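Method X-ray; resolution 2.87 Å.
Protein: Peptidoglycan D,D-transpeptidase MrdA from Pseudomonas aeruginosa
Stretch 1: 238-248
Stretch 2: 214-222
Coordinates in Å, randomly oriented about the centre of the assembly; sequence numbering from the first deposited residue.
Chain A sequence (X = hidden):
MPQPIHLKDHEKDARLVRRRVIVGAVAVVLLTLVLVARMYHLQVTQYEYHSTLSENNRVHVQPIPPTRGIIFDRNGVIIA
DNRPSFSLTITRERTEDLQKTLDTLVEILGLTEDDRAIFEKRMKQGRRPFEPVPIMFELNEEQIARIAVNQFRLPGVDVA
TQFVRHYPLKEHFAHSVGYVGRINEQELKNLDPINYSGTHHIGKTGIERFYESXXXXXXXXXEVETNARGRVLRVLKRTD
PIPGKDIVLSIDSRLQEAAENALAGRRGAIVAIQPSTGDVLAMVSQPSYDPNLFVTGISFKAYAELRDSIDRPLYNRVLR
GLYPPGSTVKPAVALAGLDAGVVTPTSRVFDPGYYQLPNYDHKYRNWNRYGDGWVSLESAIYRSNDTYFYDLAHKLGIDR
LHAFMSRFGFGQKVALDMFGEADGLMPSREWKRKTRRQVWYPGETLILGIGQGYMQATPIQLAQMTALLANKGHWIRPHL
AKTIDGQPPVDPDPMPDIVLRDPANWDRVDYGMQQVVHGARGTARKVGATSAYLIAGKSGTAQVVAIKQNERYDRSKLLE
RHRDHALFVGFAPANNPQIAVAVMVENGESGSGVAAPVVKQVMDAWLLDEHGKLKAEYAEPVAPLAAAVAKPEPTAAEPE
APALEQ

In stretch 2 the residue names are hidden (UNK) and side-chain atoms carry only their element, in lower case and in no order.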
ATOM      1  N   ARG A 238      47.550   7.486   1.183  1.00 69.07           N
ATOM      2  CA  ARG A 238      46.279   7.098   0.584  1.00 70.96           C
ATOM      3  C   ARG A 238      45.109   7.391   1.516  1.00 65.88           C
ATOM      4  O   ARG A 238      44.863   6.647   2.465  1.00 71.72           O
ATOM      5  CB  ARG A 238      46.287   5.609   0.217  1.00 76.15           C
ATOM      6  CG  ARG A 238      45.073   5.152  -0.588  1.00 72.76           C
ATOM      7  CD  ARG A 238      44.902   3.637  -0.532  1.00 59.84           C
ATOM      8  NE  ARG A 238      44.473   3.076  -1.811  1.00 71.53           N
ATOM      9  CZ  ARG A 238      43.221   2.727  -2.097  1.00 70.03           C
ATOM     10  NH1 ARG A 238      42.262   2.880  -1.195  1.00 74.06           N
ATOM     11  NH2 ARG A 238      42.927   2.224  -3.288  1.00 55.40           N
ATOM     12  N   THR A 239      44.396   8.482   1.248  1.00 72.75           N
ATOM     13  CA  THR A 239      43.137   8.734   1.935  1.00 73.09           C
ATOM     14  C   THR A 239      42.117   7.699   1.479  1.00 66.80           C
ATOM     15  O   THR A 239      41.783   7.628   0.290  1.00 68.65           O
ATOM     16  CB  THR A 239      42.642  10.150   1.648  1.00 72.64           C
ATOM     17  OG1 THR A 239      43.448  11.093   2.365  1.00 80.98           O
ATOM     18  CG2 THR A 239      41.189  10.308   2.077  1.00 63.02           C
ATOM     19  N   ASP A 240      41.637   6.884   2.414  1.00 60.50           N
ATOM     20  CA  ASP A 240      40.820   5.823   1.842  1.00 63.02           C
ATOM     21  C   ASP A 240      39.355   6.245   1.786  1.00 53.79           C
ATOM     22  O   ASP A 240      38.851   6.869   2.725  1.00 56.10           O
ATOM     23  CB  ASP A 240      40.960   4.544   2.658  1.00 69.38           C
ATOM     24  CG  ASP A 240      42.114   3.683   2.188  1.00 74.38           C
ATOM     25  OD1 ASP A 240      42.041   3.154   1.059  1.00 72.25           O
ATOM     26  OD2 ASP A 240      43.106   3.554   2.934  1.00 84.11           O
ATOM     27  N   PRO A 241      38.658   5.911   0.699  1.00 52.63           N
ATOM     28  CA  PRO A 241      37.248   6.297   0.584  1.00 53.69           C
ATOM     29  C   PRO A 241      36.387   5.532   1.575  1.00 53.78           C
ATOM     30  O   PRO A 241      36.564   4.329   1.784  1.00 49.86           O
ATOM     31  CB  PRO A 241      36.897   5.931  -0.863  1.00 43.70           C
ATOM     32  CG  PRO A 241      37.846   4.826  -1.200  1.00 45.95           C
ATOM     33  CD  PRO A 241      39.122   5.135  -0.465  1.00 56.28           C
ATOM     34  N   ILE A 242      35.445   6.242   2.186  1.00 50.98           N
ATOM     35  CA  ILE A 242      34.515   5.615   3.120  1.00 43.61           C
ATOM     36  C   ILE A 242      33.384   5.004   2.304  1.00 48.18           C
ATOM     37  O   ILE A 242      32.675   5.733   1.593  1.00 43.60           O
ATOM     38  CB  ILE A 242      33.990   6.615   4.162  1.00 37.24           C
ATOM     39  CG1 ILE A 242      35.136   7.479   4.693  1.00 42.41           C
ATOM     40  CG2 ILE A 242      33.332   5.884   5.319  1.00 44.20           C
ATOM     41  CD1 ILE A 242      34.685   8.815   5.273  1.00 35.93           C
ATOM     42  N   PRO A 243      33.190   3.686   2.361  1.00 47.53           N
ATOM     43  CA  PRO A 243      32.162   3.048   1.534  1.00 39.46           C
ATOM     44  C   PRO A 243      30.768   3.530   1.904  1.00 34.92           C
ATOM     45  O   PRO A 243      30.517   4.011   3.011  1.00 38.39           O
ATOM     46  CB  PRO A 243      32.337   1.551   1.839  1.00 39.18           C
ATOM     47  CG  PRO A 243      33.025   1.499   3.157  1.00 40.17           C
ATOM     48  CD  PRO A 243      33.918   2.710   3.192  1.00 44.07           C
ATOM     49  N   GLY A 244      29.858   3.409   0.942  1.00 35.97           N
ATOM     50  CA  GLY A 244      28.500   3.863   1.166  1.00 34.61           C
ATOM     51  C   GLY A 244      27.839   3.115   2.307  1.00 33.70           C
ATOM     52  O   GLY A 244      28.202   1.984   2.636  1.00 36.09           O
ATOM     53  N   LYS A 245      26.853   3.765   2.919  1.00 34.62           N
ATOM     54  CA  LYS A 245      26.177   3.166   4.059  1.00 31.72           C
ATOM     55  C   LYS A 245      25.311   2.005   3.597  1.00 35.05           C
ATOM     56  O   LYS A 245      24.644   2.075   2.561  1.00 31.25           O
ATOM     57  CB  LYS A 245      25.319   4.205   4.782  1.00 34.93           C
ATOM     58  CG  LYS A 245      26.108   5.179   5.640  1.00 37.56           C
ATOM     59  CD  LYS A 245      25.188   6.201   6.287  1.00 34.52           C
ATOM     60  CE  LYS A 245      25.896   7.528   6.497  1.00 39.25           C
ATOM     61  NZ  LYS A 245      24.940   8.616   6.840  1.00 38.18           N
ATOM     62  N   ASP A 246      25.325   0.930   4.376  1.00 42.78           N
ATOM     63  CA  ASP A 246      24.564  -0.264   4.053  1.00 28.67           C
ATOM     64  C   ASP A 246      23.150  -0.144   4.597  1.00 31.20           C
ATOM     65  O   ASP A 246      22.934   0.350   5.708  1.00 31.95           O
ATOM     66  CB  ASP A 246      25.260  -1.500   4.620  1.00 32.14           C
ATOM     67  CG  ASP A 246      26.727  -1.560   4.236  1.00 44.14           C
ATOM     68  OD1 ASP A 246      27.079  -1.049   3.153  1.00 50.14           O
ATOM     69  OD2 ASP A 246      27.531  -2.106   5.020  1.00 40.86           O
ATOM     70  N   ILE A 247      22.187  -0.601   3.803  1.00 28.90           N
ATOM     71  CA  ILE A 247      20.772  -0.470   4.119  1.00 31.42           C
ATOM     72  C   ILE A 247      20.181  -1.860   4.277  1.00 24.33           C
ATOM     73  O   ILE A 247      20.402  -2.737   3.434  1.00 24.20           O
ATOM     74  CB  ILE A 247      20.016   0.316   3.033  1.00 31.53           C
ATOM     75  CG1 ILE A 247      20.572   1.731   2.920  1.00 35.75           C
ATOM     76  CG2 ILE A 247      18.524   0.349   3.332  1.00 30.55           C
ATOM     77  CD1 ILE A 247      19.941   2.512   1.815  1.00 33.45           C
ATOM     78  N   VAL A 248      19.437  -2.056   5.359  1.00 31.24           N
ATOM     79  CA  VAL A 248      18.692  -3.282   5.602  1.00 33.24           C
ATOM     80  C   VAL A 248      17.228  -2.968   5.342  1.00 31.33           C
ATOM     81  O   VAL A 248      16.664  -2.057   5.959  1.00 30.90           O
ATOM     82  CB  VAL A 248      18.902  -3.801   7.032  1.00 30.19           C
ATOM     83  CG1 VAL A 248      18.396  -5.224   7.156  1.00 28.16           C
ATOM     84  CG2 VAL A 248      20.372  -3.713   7.415  1.00 36.46           C
ATOM     85  N   UNK A 214      23.268   8.230   1.056  1.00 33.76           N
ATOM     86  CA  UNK A 214      23.848   7.315   2.034  1.00 32.15           C
ATOM     87  C   UNK A 214      24.556   6.147   1.356  1.00 33.64           C
ATOM     88  O   UNK A 214      25.623   5.716   1.806  1.00 30.67           O
ATOM     89  o   UNK A 214      20.825   8.471   1.998  1.00 33.07           O
ATOM     90  c   UNK A 214      22.763   6.808   2.985  1.00 36.10           C
ATOM     91  c   UNK A 214      21.169   8.774   3.161  1.00 39.12           C
ATOM     92  c   UNK A 214      22.168   7.884   3.884  1.00 39.65           C
ATOM     93  o   UNK A 214      20.729   9.780   3.756  1.00 34.60           O
ATOM     94  N   UNK A 215      23.978   5.622   0.271  1.00 32.44           N
ATOM     95  CA  UNK A 215      24.579   4.487  -0.419  1.00 29.03           C
ATOM     96  C   UNK A 215      25.846   4.864  -1.174  1.00 34.02           C
ATOM     97  O   UNK A 215      26.644   3.979  -1.498  1.00 37.16           O
ATOM     98  c   UNK A 215      22.968   1.732  -0.204  1.00 23.28           C
ATOM     99  c   UNK A 215      21.356   2.773  -1.812  1.00 37.45           C
ATOM    100  c   UNK A 215      22.439   3.038  -0.778  1.00 33.00           C
ATOM    101  c   UNK A 215      23.572   3.866  -1.388  1.00 33.10           C
ATOM    102  N   UNK A 216      26.050   6.149  -1.463  1.00 35.09           N
ATOM    103  CA  UNK A 216      27.204   6.560  -2.262  1.00 34.74           C
ATOM    104  C   UNK A 216      28.483   6.529  -1.429  1.00 43.41           C
ATOM    105  O   UNK A 216      29.324   5.639  -1.591  1.00 44.24           O
ATOM    106  c   UNK A 216      29.705   9.803  -4.335  1.00 53.53           C
ATOM    107  c   UNK A 216      28.081   8.457  -3.703  1.00 49.45           C
ATOM    108  n   UNK A 216      28.782   9.607  -3.412  1.00 49.89           N
ATOM    109  n   UNK A 216      29.628   8.822  -5.216  1.00 49.19           N
ATOM    110  c   UNK A 216      28.619   7.967  -4.843  1.00 50.93           C
ATOM    111  c   UNK A 216      26.961   7.956  -2.846  1.00 42.99           C
ATOM    112  N   UNK A 217      28.641   7.492  -0.533  1.00 45.34           N
ATOM    113  CA  UNK A 217      29.820   7.594   0.298  1.00 50.30           C
ATOM    114  C   UNK A 217      30.680   8.789  -0.064  1.00 53.03           C
ATOM    115  O   UNK A 217      30.225   9.774  -0.651  1.00 61.60           O
ATOM    116  N   UNK A 218      31.957   8.691   0.298  1.00 48.80           N
ATOM    117  CA  UNK A 218      32.930   9.739   0.037  1.00 47.92           C
ATOM    118  C   UNK A 218      34.115   9.141  -0.708  1.00 47.63           C
ATOM    119  O   UNK A 218      34.464   7.974  -0.512  1.00 46.18           O
ATOM    120  o   UNK A 218      33.963   9.422   2.206  1.00 47.78           O
ATOM    121  c   UNK A 218      32.259  11.120   2.024  1.00 37.43           C
ATOM    122  c   UNK A 218      33.412  10.411   1.328  1.00 46.20           C
ATOM    123  N   UNK A 219      34.737   9.955  -1.554  1.00 50.47           N
ATOM    124  CA  UNK A 219      35.870   9.509  -2.351  1.00 48.93           C
ATOM    125  C   UNK A 219      37.158   9.642  -1.548  1.00 51.25           C
ATOM    126  O   UNK A 219      37.269  10.443  -0.617  1.00 55.98           O
ATOM    127  c   UNK A 219      35.716  11.767  -3.438  1.00 47.28           C
ATOM    128  c   UNK A 219      35.979  10.291  -3.674  1.00 53.78           C
ATOM    129  c   UNK A 219      35.026   9.727  -4.710  1.00 64.04           C
ATOM    130  N   UNK A 220      38.151   8.839  -1.932  1.00 52.21           N
ATOM    131  CA  UNK A 220      39.495   8.956  -1.424  1.00 62.28           C
ATOM    132  C   UNK A 220      40.442   9.543  -2.454  1.00 65.82           C
ATOM    133  O   UNK A 220      40.047   9.958  -3.545  1.00 61.03           O
ATOM    134  N   UNK A 221      41.722   9.574  -2.086  1.00 62.70           N
ATOM    135  CA  UNK A 221      42.740  10.159  -2.949  1.00 64.30           C
ATOM    136  C   UNK A 221      44.053   9.410  -2.780  1.00 71.12           C
ATOM    137  O   UNK A 221      44.514   9.209  -1.652  1.00 72.13           O
ATOM    138  c   UNK A 221      39.711  13.643  -2.315  1.00 70.41           C
ATOM    139  o   UNK A 221      38.414  14.820  -3.931  1.00 65.14           O
ATOM    140  c   UNK A 221      40.815  12.870  -2.006  1.00 79.77           C
ATOM    141  c   UNK A 221      42.931  11.649  -2.642  1.00 67.33           C
ATOM    142  c   UNK A 221      41.729  12.498  -2.985  1.00 78.92           C
ATOM    143  c   UNK A 221      41.501  12.921  -4.288  1.00 74.94           C
ATOM    144  c   UNK A 221      40.400  13.693  -4.607  1.00 79.04           C
ATOM    145  c   UNK A 221      39.509  14.051  -3.617  1.00 75.07           C
ATOM    146  N   UNK A 222      44.649   9.007  -3.899  1.00 73.17           N
ATOM    147  CA  UNK A 222      45.947   8.341  -3.884  1.00 68.68           C
ATOM    148  C   UNK A 222      47.067   9.347  -3.649  1.00 72.37           C
ATOM    149  O   UNK A 222      47.417  10.118  -4.542  1.00 69.22           O
ATOM    150  o   UNK A 222      45.994   6.000  -7.573  1.00 86.21           O
ATOM    151  c   UNK A 222      46.187   7.588  -5.197  1.00 68.84           C
ATOM    152  c   UNK A 222      45.551   6.209  -5.244  1.00 78.57           C
ATOM    153  o   UNK A 222      46.224   4.203  -6.335  1.00 76.60           O
ATOM    154  c   UNK A 222      45.952   5.414  -6.472  1.00 82.51           C
TER

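Position 214 carries three side-chain carbons in a row, the last bearing two oxygens. Its CB lies 4.1 Å from CB of Lys245. That is a carboxylate on a two-carbon arm, so the residue is Glu214. Its backbone O accepts a hydrogen bond from Lys245 N at 2.6 Å. The carboxylate itself leads away from stretch 1.

Position 215 has four carbons, forked at the second. One branch end lies 3.3 Å from Lys245 O, and the fork carbon lies 3.6 Å from CD1 of Ile247. This is the leucine pattern; a fork at CB would mean isoleucine. The CA-to-CB bond of Leu215 points away, but the end of the side chain comes back.

Position 216 has one carbon, then a five-membered ring of three carbons and two nitrogens. Only an imidazole fits, so this is His216. Its CA-to-CB bond points away from stretch 1, and NE2 is hydrogen-bonded elsewhere in the structure.

Position 217 has no side-chain atoms and is Gly217. Phi is 111° and psi is -157° where the chain leaves the helix. A CB would be jammed against the preceding carbonyl and would also sit 2.5 Å from Ile242 O.

Position 218 has one carbon carrying one oxygen and one carbon. The oxygen lies 3.2 Å from CD1 of Ile242, a packing contact. The branching identifies Thr218. Its backbone N gives a weak hydrogen bond to Ile242 O at 3.3 Å.

Position 219 has three carbons, branched at the first: Val219. Its CA-to-CB bond points away from stretch 1.

Position 220 again has no side chain and is Gly220. A CB here would clash with Thr239 O at 2.2 Å and with Pro241 CD at 2.7 Å. The bare CA instead makes a CA-H...O contact with Thr239 O at 3.2 Å.

Position 221 has one carbon and a six-carbon ring bearing one oxygen, hence Tyr221. The ring makes no close contact with stretch 1; the backbone does the pairing.

Position 222 has three carbons, the third carrying two oxygens: Glu222. Its CA-to-CB bond points away from stretch 1.

The contact is largely a backbone affair between segments running in nearly opposite directions. Tyr221 N bonds to Thr239 O at 3.1 Å, and Thr239 N to Tyr221 O at 3.0 Å, forming a single antiparallel bridge. Near the helix end, the Lys245 bond to Glu214 anchors the other end. Gly244 also fits closely there, its CA 3.2 Å from Leu215 O. Glycines on both stretches let the chains come near, with CA atoms 4.1 Å apart at Gly244 and Gly217. Leu215 and Ile247 add an apolar contact.

Stretch 2 (214-222) ELHGTVGYE
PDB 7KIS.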